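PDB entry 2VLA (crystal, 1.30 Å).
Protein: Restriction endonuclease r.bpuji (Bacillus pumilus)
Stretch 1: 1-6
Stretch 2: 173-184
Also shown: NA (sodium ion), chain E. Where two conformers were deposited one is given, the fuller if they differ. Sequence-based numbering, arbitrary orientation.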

ATOM      1  N   MET A   1       1.514   4.354  25.173  1.00 33.72           N
ATOM      2  CA  MET A   1       1.474   3.690  26.503  1.00 32.79           C
ATOM      3  C   MET A   1       0.481   2.542  26.499  1.00 30.82           C
ATOM      4  O   MET A   1      -0.519   2.575  25.781  1.00 36.60           O
ATOM      5  N   ASN A   2       0.765   1.525  27.299  1.00 28.48           N
ATOM      6  CA  ASN A   2      -0.119   0.401  27.436  1.00 28.69           C
ATOM      7  C   ASN A   2      -0.328  -0.286  26.102  1.00 23.66           C
ATOM      8  O   ASN A   2      -1.422  -0.730  25.799  1.00 26.06           O
ATOM      9  CB  ASN A   2      -1.466   0.846  28.011  1.00 32.65           C
ATOM     10  CG  ASN A   2      -1.370   1.267  29.467  1.00 36.47           C
ATOM     11  OD1 ASN A   2      -0.594   0.700  30.240  1.00 39.93           O
ATOM     12  ND2 ASN A   2      -2.166   2.260  29.850  1.00 45.26           N
ATOM     13  N   TYR A   3       0.740  -0.365  25.308  1.00 23.08           N
ATOM     14  CA  TYR A   3       0.703  -1.085  24.045  1.00 19.46           C
ATOM     15  C   TYR A   3       0.311  -2.520  24.276  1.00 19.19           C
ATOM     16  O   TYR A   3       0.956  -3.236  25.047  1.00 20.71           O
ATOM     17  CB  TYR A   3       2.069  -1.018  23.375  1.00 16.30           C
ATOM     18  CG  TYR A   3       2.233  -1.912  22.140  1.00 13.96           C
ATOM     19  CD1 TYR A   3       1.296  -1.916  21.123  1.00 15.55           C
ATOM     20  CD2 TYR A   3       3.370  -2.677  21.980  1.00 15.26           C
ATOM     21  CE1 TYR A   3       1.479  -2.733  19.977  1.00 15.18           C
ATOM     22  CE2 TYR A   3       3.565  -3.445  20.870  1.00 16.34           C
ATOM     23  CZ  TYR A   3       2.637  -3.456  19.863  1.00 13.80           C
ATOM     24  OH  TYR A   3       2.872  -4.265  18.755  1.00 15.14           O
ATOM     25  N   ASN A   4      -0.781  -2.932  23.637  1.00 17.81           N
ATOM     26  CA  ASN A   4      -1.224  -4.298  23.702  1.00 20.94           C
ATOM     27  C   ASN A   4      -1.511  -4.796  22.325  1.00 19.29           C
ATOM     28  O   ASN A   4      -2.575  -4.526  21.771  1.00 20.54           O
ATOM     29  CB  ASN A   4      -2.477  -4.423  24.566  1.00 21.36           C
ATOM     30  CG  ASN A   4      -2.946  -5.849  24.696  1.00 28.53           C
ATOM     31  OD1 ASN A   4      -2.254  -6.788  24.275  1.00 30.27           O
ATOM     32  ND2 ASN A   4      -4.121  -6.033  25.284  1.00 37.06           N
ATOM     33  N   PRO A   5      -0.566  -5.539  21.751  1.00 16.72           N
ATOM     34  CA  PRO A   5      -0.739  -6.071  20.393  1.00 15.98           C
ATOM     35  C   PRO A   5      -1.792  -7.154  20.306  1.00 16.80           C
ATOM     36  O   PRO A   5      -2.134  -7.575  19.225  1.00 19.11           O
ATOM     37  CB  PRO A   5       0.648  -6.619  20.057  1.00 17.29           C
ATOM     38  CG  PRO A   5       1.248  -6.950  21.363  1.00 18.88           C
ATOM     39  CD  PRO A   5       0.747  -5.887  22.312  1.00 18.64           C
ATOM     40  N   GLU A   6      -2.305  -7.613  21.440  1.00 19.94           N
ATOM     41  CA  GLU A   6      -3.325  -8.650  21.419  1.00 20.51           C
ATOM     42  C   GLU A   6      -4.570  -8.189  20.662  1.00 18.60           C
ATOM     43  O   GLU A   6      -5.281  -8.993  20.119  1.00 20.88           O
ATOM     44  CB  GLU A   6      -3.681  -9.116  22.843  1.00 24.41           C
ATOM     45  CG  GLU A   6      -2.758 -10.227  23.351  1.00 30.83           C
ATOM     46  CD  GLU A   6      -3.140 -10.770  24.733  1.00 37.24           C
ATOM     47  OE1 GLU A   6      -4.295 -10.567  25.175  1.00 45.89           O
ATOM     48  OE2 GLU A   6      -2.279 -11.424  25.363  1.00 43.94           O
ATOM     49  N   GLY A 173      -2.760   4.591  15.363  1.00 12.63           N
ATOM     50  CA  GLY A 173      -1.827   5.692  15.596  1.00 12.45           C
ATOM     51  C   GLY A 173      -1.594   5.990  17.079  1.00 14.30           C
ATOM     52  O   GLY A 173      -1.228   7.098  17.433  1.00 16.35           O
ATOM     53  N   LYS A 174      -1.753   4.990  17.935  1.00 12.86           N
ATOM     54  CA  LYS A 174      -1.626   5.178  19.379  1.00 13.85           C
ATOM     55  C   LYS A 174      -0.234   4.863  19.924  1.00 14.41           C
ATOM     56  O   LYS A 174       0.070   5.174  21.075  1.00 15.98           O
ATOM     57  CB  LYS A 174      -2.649   4.313  20.092  1.00 15.64           C
ATOM     58  CG  LYS A 174      -4.096   4.789  19.901  1.00 18.80           C
ATOM     59  CD  LYS A 174      -5.052   3.860  20.587  1.00 20.15           C
ATOM     60  CE  LYS A 174      -6.493   4.236  20.324  1.00 22.67           C
ATOM     61  NZ  LYS A 174      -7.440   3.207  20.866  1.00 31.41           N
ATOM     62  N   ILE A 175       0.599   4.200  19.113  1.00 13.13           N
ATOM     63  CA  ILE A 175       1.791   3.538  19.632  1.00 13.35           C
ATOM     64  C   ILE A 175       3.066   4.065  18.975  1.00 13.41           C
ATOM     65  O   ILE A 175       3.152   4.117  17.752  1.00 14.35           O
ATOM     66  CB  ILE A 175       1.717   2.009  19.341  1.00 13.12           C
ATOM     67  CG1 ILE A 175       0.394   1.405  19.853  1.00 14.43           C
ATOM     68  CG2 ILE A 175       2.923   1.294  19.942  1.00 14.84           C
ATOM     69  CD1 ILE A 175       0.166   1.581  21.376  1.00 15.12           C
ATOM     70  N   LYS A 176       4.080   4.352  19.803  0.50 12.76           N
ATOM     71  CA  LYS A 176       5.411   4.740  19.302  0.50 11.90           C
ATOM     72  C   LYS A 176       6.253   3.508  18.911  0.50 14.05           C
ATOM     73  O   LYS A 176       6.203   2.474  19.573  0.50 14.48           O
ATOM     74  CB  LYS A 176       6.150   5.558  20.346  0.50 13.24           C
ATOM     75  CG  LYS A 176       5.416   6.860  20.717  0.50 11.98           C
ATOM     76  CD  LYS A 176       6.335   7.861  21.362  0.50 19.74           C
ATOM     77  CE  LYS A 176       5.609   9.182  21.635  0.50 27.25           C
ATOM     78  NZ  LYS A 176       5.390   9.989  20.387  0.50 26.03           N
ATOM     79  N   PRO A 177       7.017   3.618  17.817  1.00 12.72           N
ATOM     80  CA  PRO A 177       7.894   2.517  17.425  1.00 13.45           C
ATOM     81  C   PRO A 177       8.737   1.944  18.550  1.00 13.56           C
ATOM     82  O   PRO A 177       8.852   0.750  18.668  1.00 12.88           O
ATOM     83  CB  PRO A 177       8.734   3.137  16.328  1.00 13.91           C
ATOM     84  CG  PRO A 177       7.798   4.068  15.671  1.00 13.08           C
ATOM     85  CD  PRO A 177       7.052   4.703  16.830  1.00 14.03           C
ATOM     86  N   ILE A 178       9.246   2.767  19.451  1.00 13.66           N
ATOM     87  CA  ILE A 178      10.040   2.218  20.545  1.00 14.01           C
ATOM     88  C   ILE A 178       9.208   1.306  21.458  1.00 14.67           C
ATOM     89  O   ILE A 178       9.728   0.338  22.019  1.00 15.08           O
ATOM     90  CB  ILE A 178      10.724   3.332  21.418  1.00 14.92           C
ATOM     91  CG1 ILE A 178      11.661   2.659  22.433  1.00 18.33           C
ATOM     92  CG2 ILE A 178       9.675   4.259  22.121  1.00 18.35           C
ATOM     93  CD1 ILE A 178      12.862   1.930  21.797  1.00 19.22           C
ATOM     94  N   GLU A 179       7.923   1.619  21.627  1.00 15.01           N
ATOM     95  CA  GLU A 179       7.035   0.716  22.377  1.00 14.93           C
ATOM     96  C   GLU A 179       6.926  -0.662  21.736  1.00 14.24           C
ATOM     97  O   GLU A 179       6.823  -1.666  22.435  1.00 15.40           O
ATOM     98  CB  GLU A 179       5.655   1.300  22.495  1.00 14.02           C
ATOM     99  CG  GLU A 179       5.568   2.504  23.341  1.00 18.31           C
ATOM    100  CD  GLU A 179       4.160   3.067  23.365  1.00 18.76           C
ATOM    101  OE1 GLU A 179       3.292   2.481  24.078  1.00 24.42           O
ATOM    102  OE2 GLU A 179       3.897   4.031  22.624  1.00 19.06           O
ATOM    103  N   VAL A 180       6.874  -0.704  20.401  1.00 13.68           N
ATOM    104  CA  VAL A 180       6.792  -1.954  19.676  1.00 13.46           C
ATOM    105  C   VAL A 180       8.071  -2.747  19.910  1.00 13.28           C
ATOM    106  O   VAL A 180       8.033  -3.928  20.243  1.00 14.37           O
ATOM    107  CB  VAL A 180       6.590  -1.700  18.169  1.00 12.93           C
ATOM    108  CG1 VAL A 180       6.664  -3.018  17.396  1.00 15.30           C
ATOM    109  CG2 VAL A 180       5.246  -1.021  17.924  1.00 16.33           C
ATOM    110  N   ILE A 181       9.209  -2.078  19.759  1.00 14.50           N
ATOM    111  CA  ILE A 181      10.487  -2.725  19.920  1.00 13.56           C
ATOM    112  C   ILE A 181      10.670  -3.254  21.345  1.00 13.72           C
ATOM    113  O   ILE A 181      11.097  -4.383  21.551  1.00 14.25           O
ATOM    114  CB  ILE A 181      11.617  -1.764  19.544  1.00 14.21           C
ATOM    115  CG1 ILE A 181      11.583  -1.475  18.004  1.00 14.52           C
ATOM    116  CG2 ILE A 181      12.979  -2.305  20.013  1.00 17.19           C
ATOM    117  CD1 ILE A 181      11.420  -2.703  17.123  1.00 16.97           C
ATOM    118  N   GLU A 182      10.320  -2.459  22.331  1.00 14.47           N
ATOM    119  CA  GLU A 182      10.451  -2.902  23.718  1.00 15.26           C
ATOM    120  C   GLU A 182       9.570  -4.132  24.008  1.00 14.80           C
ATOM    121  O   GLU A 182       9.996  -5.076  24.686  1.00 16.57           O
ATOM    122  CB  GLU A 182      10.132  -1.750  24.686  1.00 17.48           C
ATOM    123  CG  GLU A 182      11.236  -0.678  24.711  1.00 21.55           C
ATOM    124  CD  GLU A 182      10.857   0.604  25.478  1.00 29.91           C
ATOM    125  OE1 GLU A 182       9.660   0.833  25.747  1.00 37.75           O
ATOM    126  OE2 GLU A 182      11.775   1.397  25.784  1.00 28.96           O
ATOM    127  N   LYS A 183       8.375  -4.158  23.426  1.00 15.39           N
ATOM    128  CA  LYS A 183       7.471  -5.289  23.600  1.00 15.66           C
ATOM    129  C   LYS A 183       8.023  -6.563  22.927  1.00 15.02           C
ATOM    130  O   LYS A 183       7.949  -7.670  23.491  1.00 16.52           O
ATOM    131  CB  LYS A 183       6.087  -4.935  23.042  1.00 16.55           C
ATOM    132  CG  LYS A 183       5.090  -6.069  23.036  1.00 17.23           C
ATOM    133  CD  LYS A 183       4.844  -6.641  24.416  1.00 19.86           C
ATOM    134  CE  LYS A 183       3.761  -7.686  24.382  1.00 22.53           C
ATOM    135  NZ  LYS A 183       3.728  -8.510  25.618  1.00 27.93           N
ATOM    136  N   ILE A 184       8.589  -6.414  21.733  1.00 13.67           N
ATOM    137  CA  ILE A 184       9.181  -7.559  21.039  1.00 13.62           C
ATOM    138  C   ILE A 184      10.338  -8.116  21.860  1.00 15.71           C
ATOM    139  O   ILE A 184      10.447  -9.307  22.048  1.00 16.60           O
ATOM    140  CB  ILE A 184       9.636  -7.192  19.600  1.00 13.87           C
ATOM    141  CG1 ILE A 184       8.397  -6.912  18.730  1.00 14.35           C
ATOM    142  CG2 ILE A 184      10.499  -8.330  18.981  1.00 15.21           C
ATOM    143  CD1 ILE A 184       8.695  -6.406  17.324  1.00 14.49           C
TER
HETATM  144 NA    NA E1282      -0.541   9.540  17.004  1.00 15.19          NA
HETATM  145  O   HOH W   1       3.540   0.616  25.770  1.00 25.59           O

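The N-terminal segment is held against a loop and the helix that follows it by one salt bridge at the chain terminus and by a tyrosine packed on mostly aliphatic neighbours. The contact is small, with 363 Å² buried over both sides, and it joins residues at least 172 positions apart in the chain.

The polar part centres on E179. M1 N donates a hydrogen bond to E179 OE1 at 2.8 Å, and the same pair forms a salt bridge between the amino terminus and the carboxylate. The side chain of M1 is not modelled beyond CA, so only its backbone can be described. Water 1 adds a second link: it accepts from Y3 N at 3.0 Å and donates to E179 OE1 at 2.5 Å. The other carboxylate oxygen binds the residue just before the helix. K176 occupies the N-cap position, and K176 N donates to E179 OE2 at 2.8 Å, a nearly straight bond. Glutamate suits this place because its two oxygens can bind the chain terminus and the backbone NH of the N-cap residue together. Its CA-to-CB bond points toward stretch 1.

Y3 is the main apolar anchor. The other stretch covers 125 Å² of it, the largest share of any residue here. Its chi1 is t, and its CA-to-CB bond points toward stretch 2. I175 CG2 lies over one face of the Y3 ring, 4.2 Å from its centroid and 25° off the normal, in a CH-pi contact. Y3 CD1 also meets I175 CG1 at 3.7 Å. I175 is buried, and its branched side chain supplies both carbons. K183 CB sits at the ring edge, near its plane, 3.6 Å from Y3 CE2. V180 adds an apolar contact, with Y3 CZ 4.1 Å from V180 CG2. A large aromatic ring suits this site because it reaches I175 in the loop and E179, V180 and K183 on the helix at once. Its hydroxyl is hydrogen-bonded elsewhere in the structure.

K183 extends the contact to P5. K183 CE lies 4.0 Å from P5 CG, so the aliphatic part of the lysine packs on the buried proline while NZ is satisfied elsewhere in the structure.

N4 points away and makes no contact across the stretches. Instead, N4 OD1 accepts from E6 N at 3.0 Å, a local bond within stretch 1. At the start of stretch 2, G173 has a positive phi, which favours glycine, and closes a Schellman motif. G173 O binds the sodium ion at 2.6 Å, away from the contact.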